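Local coordinates for McyG protein (Microcystis aeruginosa PCC 7806, PDB 4R0M) that probably activates phenyl-substituted carboxylic or amino acid starter units as acyl-adenylates and loads them onto its peptidyl carrier domain during microcystin synthesis, at residues A[524-527]-A[533-536]. Residues are numbered along the deposited sequence; the frame is centred on the assembly and turned at random.
With FA5 (adenosine-5'-[phenylalaninyl-phosphate]), chain C.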
loop_
_atom_site.group_PDB
_atom_site.type_symbol
_atom_site.label_atom_id
_atom_site.label_comp_id
_atom_site.label_asym_id
_atom_site.label_seq_id
_atom_site.Cartn_x
_atom_site.Cartn_y
_atom_site.Cartn_z
ATOM N N ASN A 524 -7.711 0.151 17.440
ATOM C CA ASN A 524 -6.765 -0.965 17.385
ATOM C C ASN A 524 -7.339 -2.264 16.818
ATOM O O ASN A 524 -6.590 -3.196 16.521
ATOM C CB ASN A 524 -6.172 -1.228 18.777
ATOM C CG ASN A 524 -5.284 -0.095 19.269
ATOM O OD1 ASN A 524 -5.249 0.993 18.688
ATOM N ND2 ASN A 524 -4.561 -0.348 20.357
ATOM N N LEU A 525 -8.661 -2.323 16.672
ATOM C CA LEU A 525 -9.325 -3.540 16.204
ATOM C C LEU A 525 -9.843 -3.461 14.766
ATOM O O LEU A 525 -10.315 -4.463 14.221
ATOM C CB LEU A 525 -10.447 -3.957 17.169
ATOM C CG LEU A 525 -10.140 -4.941 18.315
ATOM C CD1 LEU A 525 -9.747 -6.318 17.787
ATOM C CD2 LEU A 525 -9.088 -4.412 19.288
ATOM N N VAL A 526 -9.750 -2.280 14.155
ATOM C CA VAL A 526 -10.101 -2.120 12.742
ATOM C C VAL A 526 -8.965 -2.682 11.884
ATOM O O VAL A 526 -7.864 -2.124 11.877
ATOM C CB VAL A 526 -10.380 -0.643 12.372
ATOM C CG1 VAL A 526 -10.785 -0.522 10.909
ATOM C CG2 VAL A 526 -11.463 -0.059 13.268
ATOM N N PRO A 527 -9.225 -3.794 11.166
ATOM C CA PRO A 527 -8.172 -4.447 10.389
ATOM C C PRO A 527 -7.733 -3.619 9.181
ATOM O O PRO A 527 -8.564 -3.184 8.376
ATOM C CB PRO A 527 -8.815 -5.768 9.953
ATOM C CG PRO A 527 -10.279 -5.500 9.954
ATOM C CD PRO A 527 -10.526 -4.476 11.024
ATOM N N LYS A 533 -5.234 0.701 4.395
ATOM C CA LYS A 533 -6.461 0.353 3.694
ATOM C C LYS A 533 -7.256 -0.646 4.532
ATOM O O LYS A 533 -6.769 -1.742 4.833
ATOM C CB LYS A 533 -6.146 -0.233 2.314
ATOM C CG LYS A 533 -7.363 -0.727 1.542
ATOM C CD LYS A 533 -6.990 -1.296 0.177
ATOM C CE LYS A 533 -6.285 -2.641 0.284
ATOM N NZ LYS A 533 -6.080 -3.270 -1.051
ATOM N N VAL A 534 -8.473 -0.255 4.908
ATOM C CA VAL A 534 -9.378 -1.112 5.671
ATOM C C VAL A 534 -9.727 -2.352 4.848
ATOM O O VAL A 534 -10.273 -2.243 3.748
ATOM C CB VAL A 534 -10.672 -0.364 6.079
ATOM C CG1 VAL A 534 -11.653 -1.302 6.768
ATOM C CG2 VAL A 534 -10.356 0.817 6.983
ATOM N N GLN A 535 -9.383 -3.524 5.374
ATOM C CA GLN A 535 -9.727 -4.783 4.717
ATOM C C GLN A 535 -11.126 -5.242 5.138
ATOM O O GLN A 535 -11.337 -5.729 6.253
ATOM C CB GLN A 535 -8.653 -5.861 4.939
ATOM C CG GLN A 535 -7.955 -5.808 6.290
ATOM C CD GLN A 535 -6.573 -6.445 6.279
ATOM O OE1 GLN A 535 -6.107 -6.952 5.258
ATOM N NE2 GLN A 535 -5.911 -6.415 7.428
ATOM N N LYS A 536 -12.071 -5.060 4.220
ATOM C CA LYS A 536 -13.495 -5.252 4.481
ATOM C C LYS A 536 -13.896 -6.716 4.623
ATOM O O LYS A 536 -14.917 -7.025 5.243
ATOM C CB LYS A 536 -14.324 -4.582 3.382
ATOM C CG LYS A 536 -14.158 -3.073 3.316
ATOM C CD LYS A 536 -14.765 -2.508 2.044
ATOM C CE LYS A 536 -14.273 -1.095 1.796
ATOM N NZ LYS A 536 -14.600 -0.640 0.417
HETATM C C FA5 C . -1.335 -1.758 -3.153
HETATM O O FA5 C . -2.140 -1.317 -2.343
HETATM C CA FA5 C . -0.919 -0.922 -4.336
HETATM N N FA5 C . -2.158 -0.477 -4.927
HETATM C CB FA5 C . -0.096 0.307 -3.924
HETATM C CG FA5 C . 0.286 1.342 -4.991
HETATM C CD1 FA5 C . -0.328 1.440 -6.240
HETATM C CD2 FA5 C . 1.304 2.258 -4.695
HETATM C CE1 FA5 C . 0.069 2.414 -7.164
HETATM C CE2 FA5 C . 1.706 3.240 -5.608
HETATM C CZ FA5 C . 1.085 3.318 -6.852
HETATM P P FA5 C . -1.756 -4.375 -2.545
HETATM O OP1 FA5 C . -1.820 -4.462 -1.044
HETATM O OP2 FA5 C . -1.277 -5.576 -3.322
HETATM O OP3 FA5 C . -0.821 -3.112 -2.954
HETATM O "O5'" FA5 C . -3.245 -4.006 -3.041
HETATM C "C5'" FA5 C . -3.595 -3.904 -4.419
HETATM C "C4'" FA5 C . -5.086 -3.618 -4.508
HETATM O "O4'" FA5 C . -5.423 -2.333 -3.969
HETATM C "C3'" FA5 C . -5.596 -3.577 -5.934
HETATM O "O3'" FA5 C . -5.847 -4.883 -6.452
HETATM C "C2'" FA5 C . -6.866 -2.770 -5.789
HETATM O "O2'" FA5 C . -7.945 -3.605 -5.355
HETATM C "C1'" FA5 C . -6.540 -1.792 -4.680
HETATM N N9 FA5 C . -6.188 -0.483 -5.288
HETATM C C8 FA5 C . -4.942 0.002 -5.444
HETATM N N7 FA5 C . -4.952 1.225 -6.029
HETATM C C5 FA5 C . -6.236 1.543 -6.269
HETATM C C6 FA5 C . -6.964 2.690 -6.868
HETATM N N6 FA5 C . -6.302 3.770 -7.342
HETATM N N1 FA5 C . -8.316 2.624 -6.928
HETATM C C2 FA5 C . -8.994 1.553 -6.465
HETATM N N3 FA5 C . -8.400 0.482 -5.904
HETATM C C4 FA5 C . -7.048 0.414 -5.782
#
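The backbone N-H of Gln-535 donates to the carbonyl oxygen of Pro-527, N to O 3.1 Å, the single hydrogen bond joining 524-527 to 533-536. It is moderately bent, 156° at the hydrogen, and the donor sits above the carbonyl plane instead of on a lone pair. The same oxygen takes a softer C-H...O contact from CA of Val-534, at 3.5 Å, so two successive residues converge on one acceptor.

Van der Waals contacts flank this bond. The Gln-535 side chain lies against the carbonyl group and CB of Pro-527: its CG is 3.4 Å from the proline O and 3.8 Å from CB. A chi1 of 34°, off the staggered positions, brings CG up to the carbonyl, and the extended chain beyond it takes the amide NE2 to 3.8 Å from the carbonyl C of Pro-527. On the valine side, CG1 of Val-526 meets CG2 of Val-534 at 4.2 Å, a light methyl contact. Helix 536-545 extends the apolar patch, since Leu-539 touches both Pro-527 and Val-534.

The ligand contact belongs to Lys-533, whose side chain leaves in the other direction. CG is anti to the backbone N (chi1 176°), and a bend at chi3 brings NZ to the ribose ring oxygen O4' of the phenylalanyl-adenylate, a 3.1 Å hydrogen bond; O5' is 3.5 Å from NZ. This is consistent with the lysine that other ANL enzymes carry on their C-terminal subdomain and send into the adenylate site.

Gln-535 is the N-cap of helix 536-545, so its bond to Pro-527 ties the loop to the helix start and fixes the backbone two residues after Lys-533, which probably helps hold that side chain at the ribose.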